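PDB 5B7H: LysR family transcriptional regulator from Vibrio vulnificus, which probably binds DNA and controls transcription as an OxyR-type regulator, with the regulatory domain present here probably responding to hydrogen peroxide. Local coordinates for residues Gly21-Ile26 with Thr55-Ala60; His123-His128 with Thr147-Leu152; Gln154-Ala157 with Thr162-Ile165. The protein carries 1 engineered substitution. All blocks are in the same frame, centred on the assembly; numbering follows the deposited sequence.

Contact 1 (Gly21-Ile26 with Thr55-Ala60); sequences GCIPTI and TNLLTA. With SO4 (sulfate ion), chain C.
Gly21, near the end of strand 16-22, lies 6.3 Å from Leu57 CA to CA, so that helix 54-62 passes close over the point where the strand runs out into a turn. One side chain carries most of the contact. Leu57 points toward the strand, and its CG stands anti to its own carbonyl carbon, beside the backbone N (chi1 -69°), and from there its two methyls reach the main chain of Gly21 and Cys22. CD2 of Leu57 rests 3.9 Å from Gly21 CA, a close approach that suits glycine because no side chain rises there. CD1 of Leu57 presses on the next peptide, 3.5 Å from Cys22 C, while the Cys22 side chain heads away from the helix. Farther along, Ile23 CG2 meets Leu57 CD1 at 3.8 Å, the two branched chains crossing at about a right angle. This beta-branched residue serves two neighbours, since its other branch runs away from the helix and brings Ile23 CD1 to 3.4 Å from sulfate O3. Sulfate O3 is gripped twice by Thr25, whose backbone N donates to it over 2.9 Å and OG1 over 2.7 Å, while Arg192 also bonds to OG1. The sulfate, probably from the crystallisation liquor, sits in the turn that follows the strand. A helix packed against the end of a parallel strand is characteristic of the alpha/beta lobes of the LysR substrate-binding domain, a periplasmic-binding-protein-like fold.

Contact 2 (His123-His128 with Thr147-Leu152); sequences HSLTEH and TSLHTL. Engineered in segment 123-128: Ser124 (natural residue Cys). With SO4 (sulfate ion), chain C.
Leu125 and Leu149 form the tight side of this contact: CD2 of Leu125 touches CD1 of Leu149 at 3.9 Å, with the side chains at about a right angle. Each leucine has its CG anti to the backbone N (chi1 -173° for Leu125), an extended reach that lets the methyls meet although the two backbones stand well apart. Phe90 and Pro166 also touch Leu125, and Ile165 packs on Leu149, so the branched aliphatic chains sit in apolar company. The other side is looser and wet. His123 NE2 lies 3.8 Å from Thr147 O, and water 1 sits between them, 2.6 Å from NE2 at the ring edge but bonded only weakly to Thr147 O. The Thr147 hydroxyl turns elsewhere, to the backbone N of Glu51 in the second subunit. Next in the chain, Ser148 caps helix 149-157, its OG accepting from Thr151 N over 3.1 Å, and the same OG bonds to Glu51 OE2 of the second subunit. His123 ND1 donates to sulfate O4, which lies near the ring plane. The start of helix 124-132 holds the same anion: Ser124 N gives to O1 over 2.8 Å and Leu125 N to O2 over 2.9 Å, the latter bond fairly straight at 164°. Ser124, engineered from cysteine, also bonds O1 through OG; a cysteine beside the N-terminal end of helix 124-132 and a small anion-binding pocket is consistent with the peroxide-sensing site of OxyR proteins.

Contact 3 (Gln154-Ala157 with Thr162-Ile165); sequences QMVA and TTFI
Thr163 OG1 is hydrogen-bonded to the carbonyl oxygen of Phe117, so the hydroxyl is satisfied outside the contact and the methyl of the same residue is left to face Val156. The torsion arranges this division: OG1 stands anti to the backbone N (chi1 -164°), and CG2 falls between the N and the carbonyl carbon, where it meets Val156. There Thr163 CG2 lies 3.8 Å from Val156 CG2, the two short side chains meeting at a slant. The same valine methyl also covers the main chain just before, with Val156 CG2 3.9 Å from Thr162 C, and Val156 CA lies 5.6 Å from Thr162 CA. Valine suits the spot because its branch begins at CB, giving a compact apolar side chain that reaches the strand without a long arm; Leu180 touches it too. The contact belongs to an alpha/beta layer in the LysR substrate-binding domain, where the last turn of helix 149-157 is followed by a short connection and strand 163-166, an outermost strand of the sheet within this chain. Thr162 points away from Val156 and bonds through OG1 to Val93 O, while the backbone of Thr163 pairs with Val93 on the neighbouring strand 81-95. On the helix, Gln154 and Ala157 look to the second subunit instead: Gln154 NE2 bonds to Ala27 O of that chain, and Ala157 O accepts from its Asn39 ND2.

In the fold
The three contacts follow one another along the chain, each closing before the next opens, and all lie in the LysR substrate-binding domain. Contacts 1 and 2 have centres about 13 Å apart and share the sulfate, which joins the turn after strand 16-22 to the start of helix 124-132; Ile23 also packs on Ser124. Contacts 2 and 3 are closer, with centres about 10 Å apart, because both use helix 149-157, and Leu149 touches Ile165 there. Contacts 1 and 3, with centres about 23 Å apart, do not touch but reach the same mixed sheet. The helix shared by contacts 2 and 3 also meets the second subunit, so it takes part in both the domain core and the dimer contact.

Contact 1 (Gly21-Ile26 with Thr55-Ala60)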
ATOM      1  N   GLY A  21     -11.902   9.450   3.595  1.00  8.37           N
ATOM      2  CA  GLY A  21     -10.590   9.065   4.075  1.00  7.00           C
ATOM      3  C   GLY A  21     -10.634   7.632   4.578  1.00  7.21           C
ATOM      4  O   GLY A  21     -11.639   7.183   5.124  1.00  8.10           O
ATOM      5  N   CYS A  22      -9.516   6.942   4.453  1.00  6.76           N
ATOM      6  CA  CYS A  22      -9.456   5.563   4.899  1.00  6.57           C
ATOM      7  C   CYS A  22      -8.027   5.190   5.269  1.00  7.39           C
ATOM      8  O   CYS A  22      -7.077   5.726   4.692  1.00  7.24           O
ATOM      9  CB  CYS A  22      -9.961   4.683   3.748  1.00  8.17           C
ATOM     10  SG  CYS A  22     -10.209   2.915   4.172  1.00  9.13           S
ATOM     11  N   ILE A  23      -7.875   4.309   6.257  1.00  7.20           N
ATOM     12  CA  ILE A  23      -6.550   3.909   6.766  1.00  8.50           C
ATOM     13  C   ILE A  23      -5.824   2.922   5.860  1.00  8.09           C
ATOM     14  O   ILE A  23      -6.449   2.174   5.080  1.00  7.43           O
ATOM     15  CB  ILE A  23      -6.635   3.342   8.198  1.00  8.13           C
ATOM     16  CG1 ILE A  23      -7.543   2.131   8.236  1.00  8.62           C
ATOM     17  CG2 ILE A  23      -7.137   4.468   9.154  1.00 10.14           C
ATOM     18  CD1 ILE A  23      -7.479   1.427   9.620  1.00  7.29           C
ATOM     19  N   PRO A  24      -4.490   2.869   5.955  1.00  7.08           N
ATOM     20  CA  PRO A  24      -3.730   2.030   5.018  1.00  8.21           C
ATOM     21  C   PRO A  24      -4.034   0.537   5.077  1.00  8.01           C
ATOM     22  O   PRO A  24      -3.807  -0.123   4.065  1.00 10.11           O
ATOM     23  CB  PRO A  24      -2.268   2.301   5.408  1.00  9.91           C
ATOM     24  CG  PRO A  24      -2.311   3.659   5.999  1.00  9.08           C
ATOM     25  CD  PRO A  24      -3.608   3.711   6.777  1.00  9.64           C
ATOM     26  N   THR A  25      -4.474  -0.035   6.211  1.00  7.46           N
ATOM     27  CA  THR A  25      -4.764  -1.483   6.243  1.00  6.38           C
ATOM     28  C   THR A  25      -6.206  -1.798   5.874  1.00  7.05           C
ATOM     29  O   THR A  25      -6.639  -2.958   6.026  1.00  8.66           O
ATOM     30  CB  THR A  25      -4.412  -2.100   7.605  1.00  8.94           C
ATOM     31  OG1 THR A  25      -5.199  -1.517   8.657  1.00  9.13           O
ATOM     32  CG2 THR A  25      -2.915  -1.913   7.897  1.00  8.33           C
ATOM     33  N   ILE A  26      -6.985  -0.803   5.427  1.00  7.32           N
ATOM     34  CA  ILE A  26      -8.307  -1.033   4.861  1.00  6.47           C
ATOM     35  C   ILE A  26      -8.353  -0.590   3.406  1.00  8.44           C
ATOM     36  O   ILE A  26      -8.866  -1.318   2.548  1.00  8.03           O
ATOM     37  CB  ILE A  26      -9.414  -0.311   5.675  1.00  6.45           C
ATOM     38  CG1 ILE A  26      -9.474  -0.835   7.119  1.00  7.51           C
ATOM     39  CG2 ILE A  26     -10.764  -0.478   4.959  1.00  7.26           C
ATOM     40  CD1 ILE A  26     -10.491  -0.043   7.964  1.00  9.19           C
ATOM     41  N   THR A  55      -4.874   9.285  13.102  1.00  9.80           N
ATOM     42  CA  THR A  55      -4.849  10.613  13.679  1.00 11.13           C
ATOM     43  C   THR A  55      -4.915  11.690  12.606  1.00  9.85           C
ATOM     44  O   THR A  55      -5.585  12.717  12.789  1.00 11.77           O
ATOM     45  CB  THR A  55      -3.605  10.762  14.565  1.00 14.54           C
ATOM     46  OG1 THR A  55      -3.649   9.756  15.597  1.00 18.79           O
ATOM     47  CG2 THR A  55      -3.523  12.161  15.198  1.00 20.92           C
ATOM     48  N   ASN A  56      -4.184  11.507  11.495  1.00  9.80           N
ATOM     49  CA  ASN A  56      -4.207  12.501  10.428  1.00 13.31           C
ATOM     50  C   ASN A  56      -5.589  12.591   9.782  1.00  9.55           C
ATOM     51  O   ASN A  56      -6.058  13.683   9.401  1.00 11.38           O
ATOM     52  CB  ASN A  56      -3.132  12.172   9.381  1.00 13.27           C
ATOM     53  CG  ASN A  56      -1.717  12.482   9.886  1.00 18.65           C
ATOM     54  OD1 ASN A  56      -1.547  13.251  10.831  1.00 16.16           O
ATOM     55  ND2 ASN A  56      -0.701  11.857   9.270  1.00 20.25           N
ATOM     56  N   LEU A  57      -6.253  11.438   9.631  1.00  8.52           N
ATOM     57  CA  LEU A  57      -7.588  11.474   9.036  1.00 10.29           C
ATOM     58  C   LEU A  57      -8.562  12.202   9.944  1.00  9.36           C
ATOM     59  O   LEU A  57      -9.427  12.945   9.457  1.00  9.65           O
ATOM     60  CB  LEU A  57      -8.111  10.058   8.781  1.00  8.15           C
ATOM     61  CG  LEU A  57      -7.394   9.257   7.681  1.00  9.76           C
ATOM     62  CD1 LEU A  57      -7.945   7.824   7.640  1.00  8.98           C
ATOM     63  CD2 LEU A  57      -7.579   9.976   6.341  1.00  8.97           C
ATOM     64  N   LEU A  58      -8.465  11.963  11.254  1.00  8.91           N
ATOM     65  CA  LEU A  58      -9.377  12.647  12.180  1.00  9.35           C
ATOM     66  C   LEU A  58      -9.169  14.172  12.143  1.00 10.25           C
ATOM     67  O   LEU A  58     -10.141  14.949  12.189  1.00 10.91           O
ATOM     68  CB  LEU A  58      -9.215  12.066  13.605  1.00 10.78           C
ATOM     69  CG  LEU A  58      -9.928  10.695  13.748  1.00 16.53           C
ATOM     70  CD1 LEU A  58      -9.394  10.021  15.026  1.00 16.89           C
ATOM     71  CD2 LEU A  58     -11.467  10.863  13.786  1.00 19.86           C
ATOM     72  N   THR A  59      -7.913  14.631  12.074  1.00 10.52           N
ATOM     73  CA  THR A  59      -7.677  16.072  11.951  1.00 13.47           C
ATOM     74  C   THR A  59      -8.301  16.627  10.668  1.00 12.45           C
ATOM     75  O   THR A  59      -9.001  17.651  10.696  1.00 12.66           O
ATOM     76  CB  THR A  59      -6.180  16.288  11.942  1.00 12.62           C
ATOM     77  OG1 THR A  59      -5.632  15.771  13.173  1.00 16.09           O
ATOM     78  CG2 THR A  59      -5.852  17.780  11.773  1.00 13.94           C
ATOM     79  N   ALA A  60      -8.128  15.910   9.546  1.00 10.26           N
ATOM     80  CA  ALA A  60      -8.729  16.375   8.307  1.00 11.26           C
ATOM     81  C   ALA A  60     -10.251  16.384   8.392  1.00 11.81           C
ATOM     82  O   ALA A  60     -10.900  17.326   7.903  1.00 12.24           O
ATOM     83  CB  ALA A  60      -8.291  15.445   7.173  1.00 11.78           C
TER
HETATM   84  S   SO4 C 401      -3.255   1.232   9.927  1.00 16.69           S
HETATM   85  O1  SO4 C 401      -3.901   2.196  10.917  1.00 23.82           O
HETATM   86  O2  SO4 C 401      -2.834   0.051  10.722  1.00 14.54           O
HETATM   87  O3  SO4 C 401      -4.238   0.945   8.899  1.00 12.97           O
HETATM   88  O4  SO4 C 401      -2.108   1.887   9.334  1.00 21.18           O

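Contact 2 (His123-His128 with Thr147-Leu152)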
ATOM      1  N   HIS A 123      -0.091   2.974  13.362  1.00 18.10           N
ATOM      2  CA  HIS A 123      -0.976   2.009  12.733  1.00 16.68           C
ATOM      3  C   HIS A 123      -1.922   1.373  13.754  1.00 16.35           C
ATOM      4  O   HIS A 123      -1.522   0.740  14.757  1.00 15.78           O
ATOM      5  CB  HIS A 123      -0.159   0.952  12.003  1.00 13.93           C
ATOM      6  CG  HIS A 123       0.775   1.546  10.988  1.00 18.16           C
ATOM      7  ND1 HIS A 123       0.392   1.850   9.704  1.00 29.56           N
ATOM      8  CD2 HIS A 123       2.063   1.948  11.111  1.00 28.01           C
ATOM      9  CE1 HIS A 123       1.418   2.408   9.072  1.00 23.87           C
ATOM     10  NE2 HIS A 123       2.440   2.464   9.904  1.00 25.66           N
ATOM     11  N   SER A 124      -3.197   1.545  13.495  1.00 11.57           N
ATOM     12  CA  SER A 124      -4.199   0.933  14.359  1.00 11.70           C
ATOM     13  C   SER A 124      -4.172  -0.597  14.324  1.00 10.70           C
ATOM     14  O   SER A 124      -4.635  -1.225  15.304  1.00 11.57           O
ATOM     15  CB  SER A 124      -5.604   1.472  14.005  1.00 12.62           C
ATOM     16  OG  SER A 124      -5.935   1.020  12.697  1.00 12.27           O
ATOM     17  N   LEU A 125      -3.655  -1.212  13.251  1.00  9.96           N
ATOM     18  CA  LEU A 125      -3.620  -2.668  13.159  1.00  9.22           C
ATOM     19  C   LEU A 125      -2.921  -3.281  14.358  1.00  9.21           C
ATOM     20  O   LEU A 125      -3.387  -4.301  14.908  1.00  9.98           O
ATOM     21  CB  LEU A 125      -2.968  -3.114  11.846  1.00  8.60           C
ATOM     22  CG  LEU A 125      -3.067  -4.636  11.624  1.00 12.08           C
ATOM     23  CD1 LEU A 125      -4.533  -4.978  11.248  1.00 15.98           C
ATOM     24  CD2 LEU A 125      -2.155  -5.043  10.496  1.00 11.34           C
ATOM     25  N   THR A 126      -1.828  -2.645  14.811  1.00 10.65           N
ATOM     26  CA  THR A 126      -1.079  -3.216  15.935  1.00 11.19           C
ATOM     27  C   THR A 126      -1.874  -3.200  17.238  1.00 11.88           C
ATOM     28  O   THR A 126      -1.979  -4.234  17.904  1.00 13.62           O
ATOM     29  CB  THR A 126       0.234  -2.473  16.045  1.00 10.56           C
ATOM     30  OG1 THR A 126       1.022  -2.816  14.901  1.00 10.97           O
ATOM     31  CG2 THR A 126       1.004  -2.920  17.289  1.00 12.03           C
ATOM     32  N   GLU A 127      -2.487  -2.056  17.602  1.00 10.91           N
ATOM     33  CA  GLU A 127      -3.214  -2.056  18.878  1.00 16.11           C
ATOM     34  C   GLU A 127      -4.412  -2.980  18.814  1.00 12.96           C
ATOM     35  O   GLU A 127      -4.717  -3.677  19.782  1.00 13.67           O
ATOM     36  CB  GLU A 127      -3.677  -0.653  19.276  1.00 25.65           C
ATOM     37  CG  GLU A 127      -4.191   0.169  18.126  1.00 45.07           C
ATOM     38  CD  GLU A 127      -4.450   1.628  18.488  1.00 52.32           C
ATOM     39  OE1 GLU A 127      -4.993   1.883  19.584  1.00 57.86           O
ATOM     40  OE2 GLU A 127      -4.064   2.517  17.690  1.00 51.50           O
ATOM     41  N   HIS A 128      -5.046  -3.075  17.648  1.00 11.25           N
ATOM     42  CA  HIS A 128      -6.221  -3.932  17.564  1.00 11.40           C
ATOM     43  C   HIS A 128      -5.849  -5.401  17.562  1.00 11.13           C
ATOM     44  O   HIS A 128      -6.508  -6.206  18.233  1.00 12.09           O
ATOM     45  CB  HIS A 128      -7.009  -3.606  16.295  1.00 11.27           C
ATOM     46  CG  HIS A 128      -7.689  -2.284  16.367  1.00 12.13           C
ATOM     47  ND1 HIS A 128      -7.998  -1.543  15.254  1.00 12.20           N
ATOM     48  CD2 HIS A 128      -8.144  -1.580  17.430  1.00 13.18           C
ATOM     49  CE1 HIS A 128      -8.569  -0.409  15.625  1.00 13.30           C
ATOM     50  NE2 HIS A 128      -8.700  -0.424  16.944  1.00 13.92           N
ATOM     51  N   THR A 147       6.683  -0.828   8.674  1.00 10.29           N
ATOM     52  CA  THR A 147       6.086   0.448   8.307  1.00  9.91           C
ATOM     53  C   THR A 147       5.009   0.339   7.225  1.00 11.16           C
ATOM     54  O   THR A 147       4.408   1.354   6.875  1.00 15.89           O
ATOM     55  CB  THR A 147       7.207   1.416   7.912  1.00 16.17           C
ATOM     56  OG1 THR A 147       8.144   0.658   7.125  1.00 19.48           O
ATOM     57  CG2 THR A 147       7.940   1.830   9.164  1.00 14.14           C
ATOM     58  N   SER A 148       4.715  -0.853   6.720  1.00  8.90           N
ATOM     59  CA  SER A 148       3.559  -1.035   5.837  1.00  9.50           C
ATOM     60  C   SER A 148       3.133  -2.498   5.930  1.00  8.33           C
ATOM     61  O   SER A 148       3.949  -3.394   6.231  1.00  7.91           O
ATOM     62  CB  SER A 148       3.894  -0.668   4.371  1.00  9.31           C
ATOM     63  OG  SER A 148       4.723  -1.649   3.757  1.00  9.83           O
ATOM     64  N   LEU A 149       1.843  -2.750   5.669  1.00  9.54           N
ATOM     65  CA  LEU A 149       1.401  -4.126   5.744  1.00  8.77           C
ATOM     66  C   LEU A 149       2.086  -4.988   4.666  1.00  7.71           C
ATOM     67  O   LEU A 149       2.385  -6.162   4.938  1.00  9.89           O
ATOM     68  CB  LEU A 149      -0.123  -4.133   5.567  1.00 13.62           C
ATOM     69  CG  LEU A 149      -0.832  -5.499   5.730  1.00 14.46           C
ATOM     70  CD1 LEU A 149      -0.562  -6.116   7.064  1.00 14.74           C
ATOM     71  CD2 LEU A 149      -2.362  -5.368   5.517  1.00 17.31           C
ATOM     72  N   HIS A 150       2.338  -4.448   3.455  1.00  7.37           N
ATOM     73  CA  HIS A 150       2.988  -5.275   2.431  1.00  8.40           C
ATOM     74  C   HIS A 150       4.378  -5.680   2.858  1.00  9.13           C
ATOM     75  O   HIS A 150       4.791  -6.834   2.647  1.00  8.69           O
ATOM     76  CB  HIS A 150       3.108  -4.484   1.137  1.00 13.19           C
ATOM     77  CG  HIS A 150       1.798  -3.991   0.656  1.00 22.80           C
ATOM     78  ND1 HIS A 150       1.258  -2.791   1.085  1.00 29.81           N
ATOM     79  CD2 HIS A 150       0.882  -4.564  -0.159  1.00 25.46           C
ATOM     80  CE1 HIS A 150       0.066  -2.638   0.526  1.00 36.46           C
ATOM     81  NE2 HIS A 150      -0.188  -3.701  -0.227  1.00 29.69           N
ATOM     82  N   THR A 151       5.130  -4.745   3.436  1.00  7.55           N
ATOM     83  CA  THR A 151       6.514  -5.095   3.798  1.00  7.06           C
ATOM     84  C   THR A 151       6.554  -5.976   5.044  1.00  8.25           C
ATOM     85  O   THR A 151       7.446  -6.830   5.177  1.00  7.96           O
ATOM     86  CB  THR A 151       7.417  -3.866   3.922  1.00  8.45           C
ATOM     87  OG1 THR A 151       6.875  -2.957   4.893  1.00  9.03           O
ATOM     88  CG2 THR A 151       7.625  -3.168   2.576  1.00 11.17           C
ATOM     89  N   LEU A 152       5.570  -5.828   5.928  1.00  7.10           N
ATOM     90  CA  LEU A 152       5.433  -6.758   7.040  1.00  8.49           C
ATOM     91  C   LEU A 152       5.247  -8.185   6.536  1.00  7.00           C
ATOM     92  O   LEU A 152       5.932  -9.131   6.992  1.00  9.43           O
ATOM     93  CB  LEU A 152       4.235  -6.324   7.882  1.00 10.05           C
ATOM     94  CG  LEU A 152       3.814  -7.195   9.061  1.00  9.37           C
ATOM     95  CD1 LEU A 152       4.958  -7.371  10.026  1.00 13.27           C
ATOM     96  CD2 LEU A 152       2.584  -6.516   9.721  1.00 12.31           C
TER
HETATM   97  S   SO4 C 401      -3.255   1.232   9.927  1.00 16.69           S
HETATM   98  O1  SO4 C 401      -3.901   2.196  10.917  1.00 23.82           O
HETATM   99  O2  SO4 C 401      -2.834   0.051  10.722  1.00 14.54           O
HETATM  100  O3  SO4 C 401      -4.238   0.945   8.899  1.00 12.97           O
HETATM  101  O4  SO4 C 401      -2.108   1.887   9.334  1.00 21.18           O
HETATM  102  O   HOH W   1       4.857   3.472   9.593  1.00 31.97           O

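Contact 3 (Gln154-Ala157 with Thr162-Ile165)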
ATOM      1  N   GLN A 154       5.995  -9.369   3.625  1.00  7.98           N
ATOM      2  CA  GLN A 154       7.204  -9.819   2.935  1.00  6.44           C
ATOM      3  C   GLN A 154       8.263 -10.309   3.921  1.00  8.48           C
ATOM      4  O   GLN A 154       8.957 -11.288   3.638  1.00  8.82           O
ATOM      5  CB  GLN A 154       7.780  -8.712   2.057  1.00  8.65           C
ATOM      6  CG  GLN A 154       6.888  -8.415   0.832  1.00  7.20           C
ATOM      7  CD  GLN A 154       6.998  -6.989   0.320  1.00  8.29           C
ATOM      8  OE1 GLN A 154       7.696  -6.143   0.917  1.00  8.95           O
ATOM      9  NE2 GLN A 154       6.245  -6.697  -0.722  1.00  8.25           N
ATOM     10  N   MET A 155       8.421  -9.653   5.070  1.00  8.20           N
ATOM     11  CA  MET A 155       9.369 -10.173   6.066  1.00  7.94           C
ATOM     12  C   MET A 155       8.939 -11.541   6.588  1.00  7.33           C
ATOM     13  O   MET A 155       9.781 -12.432   6.782  1.00  9.23           O
ATOM     14  CB  MET A 155       9.558  -9.213   7.238  1.00  8.96           C
ATOM     15  CG  MET A 155      10.322  -7.963   6.829  1.00  8.17           C
ATOM     16  SD  MET A 155      10.742  -6.885   8.197  1.00 10.28           S
ATOM     17  CE  MET A 155       9.155  -6.140   8.575  1.00 11.71           C
ATOM     18  N   VAL A 156       7.631 -11.743   6.791  1.00  8.00           N
ATOM     19  CA  VAL A 156       7.158 -13.070   7.186  1.00 10.14           C
ATOM     20  C   VAL A 156       7.444 -14.058   6.068  1.00 10.11           C
ATOM     21  O   VAL A 156       7.875 -15.194   6.316  1.00  9.75           O
ATOM     22  CB  VAL A 156       5.662 -12.989   7.554  1.00 10.58           C
ATOM     23  CG1 VAL A 156       5.082 -14.414   7.770  1.00 10.51           C
ATOM     24  CG2 VAL A 156       5.483 -12.160   8.842  1.00 12.55           C
ATOM     25  N   ALA A 157       7.187 -13.648   4.809  1.00  8.36           N
ATOM     26  CA  ALA A 157       7.487 -14.526   3.665  1.00  7.80           C
ATOM     27  C   ALA A 157       8.964 -14.875   3.553  1.00  8.74           C
ATOM     28  O   ALA A 157       9.323 -15.920   3.008  1.00 10.54           O
ATOM     29  CB  ALA A 157       6.968 -13.941   2.360  1.00  8.33           C
ATOM     30  N   THR A 162       6.316 -14.296  12.418  1.00 12.37           N
ATOM     31  CA  THR A 162       4.877 -14.372  12.159  1.00 10.39           C
ATOM     32  C   THR A 162       4.266 -12.999  12.397  1.00 12.20           C
ATOM     33  O   THR A 162       4.906 -12.102  12.957  1.00 11.95           O
ATOM     34  CB  THR A 162       4.232 -15.435  13.069  1.00 12.08           C
ATOM     35  OG1 THR A 162       2.851 -15.595  12.721  1.00 13.14           O
ATOM     36  CG2 THR A 162       4.314 -15.071  14.587  1.00 11.82           C
ATOM     37  N   THR A 163       3.023 -12.817  11.966  1.00 10.56           N
ATOM     38  CA  THR A 163       2.327 -11.580  12.291  1.00 10.17           C
ATOM     39  C   THR A 163       0.832 -11.818  12.133  1.00 10.73           C
ATOM     40  O   THR A 163       0.401 -12.897  11.725  1.00 11.80           O
ATOM     41  CB  THR A 163       2.785 -10.440  11.357  1.00 11.08           C
ATOM     42  OG1 THR A 163       2.373  -9.177  11.946  1.00 13.10           O
ATOM     43  CG2 THR A 163       2.193 -10.594   9.924  1.00 11.79           C
ATOM     44  N   PHE A 164       0.058 -10.798  12.485  1.00 10.94           N
ATOM     45  CA  PHE A 164      -1.402 -10.759  12.362  1.00  8.87           C
ATOM     46  C   PHE A 164      -1.783  -9.995  11.112  1.00 10.20           C
ATOM     47  O   PHE A 164      -1.258  -8.909  10.857  1.00 12.30           O
ATOM     48  CB  PHE A 164      -2.043 -10.062  13.568  1.00 10.26           C
ATOM     49  CG  PHE A 164      -1.578 -10.603  14.913  1.00 11.84           C
ATOM     50  CD1 PHE A 164      -0.597  -9.951  15.646  1.00 12.41           C
ATOM     51  CD2 PHE A 164      -2.144 -11.747  15.456  1.00 13.76           C
ATOM     52  CE1 PHE A 164      -0.218 -10.425  16.884  1.00 13.43           C
ATOM     53  CE2 PHE A 164      -1.745 -12.249  16.694  1.00 13.36           C
ATOM     54  CZ  PHE A 164      -0.765 -11.588  17.399  1.00 15.76           C
ATOM     55  N   ILE A 165      -2.746 -10.547  10.362  0.56 11.04           N
ATOM     56  CA  ILE A 165      -3.223  -9.994   9.086  0.56 12.33           C
ATOM     57  C   ILE A 165      -4.748  -9.928   9.083  0.56 10.61           C
ATOM     58  O   ILE A 165      -5.399 -10.908   9.468  0.56 11.28           O
ATOM     59  CB  ILE A 165      -2.777 -10.873   7.894  0.56 10.45           C
ATOM     60  CG1 ILE A 165      -1.246 -10.931   7.835  0.56 14.70           C
ATOM     61  CG2 ILE A 165      -3.258 -10.272   6.580  0.56 11.58           C
ATOM     62  CD1 ILE A 165      -0.628  -9.526   7.748  0.56 14.77           C
TER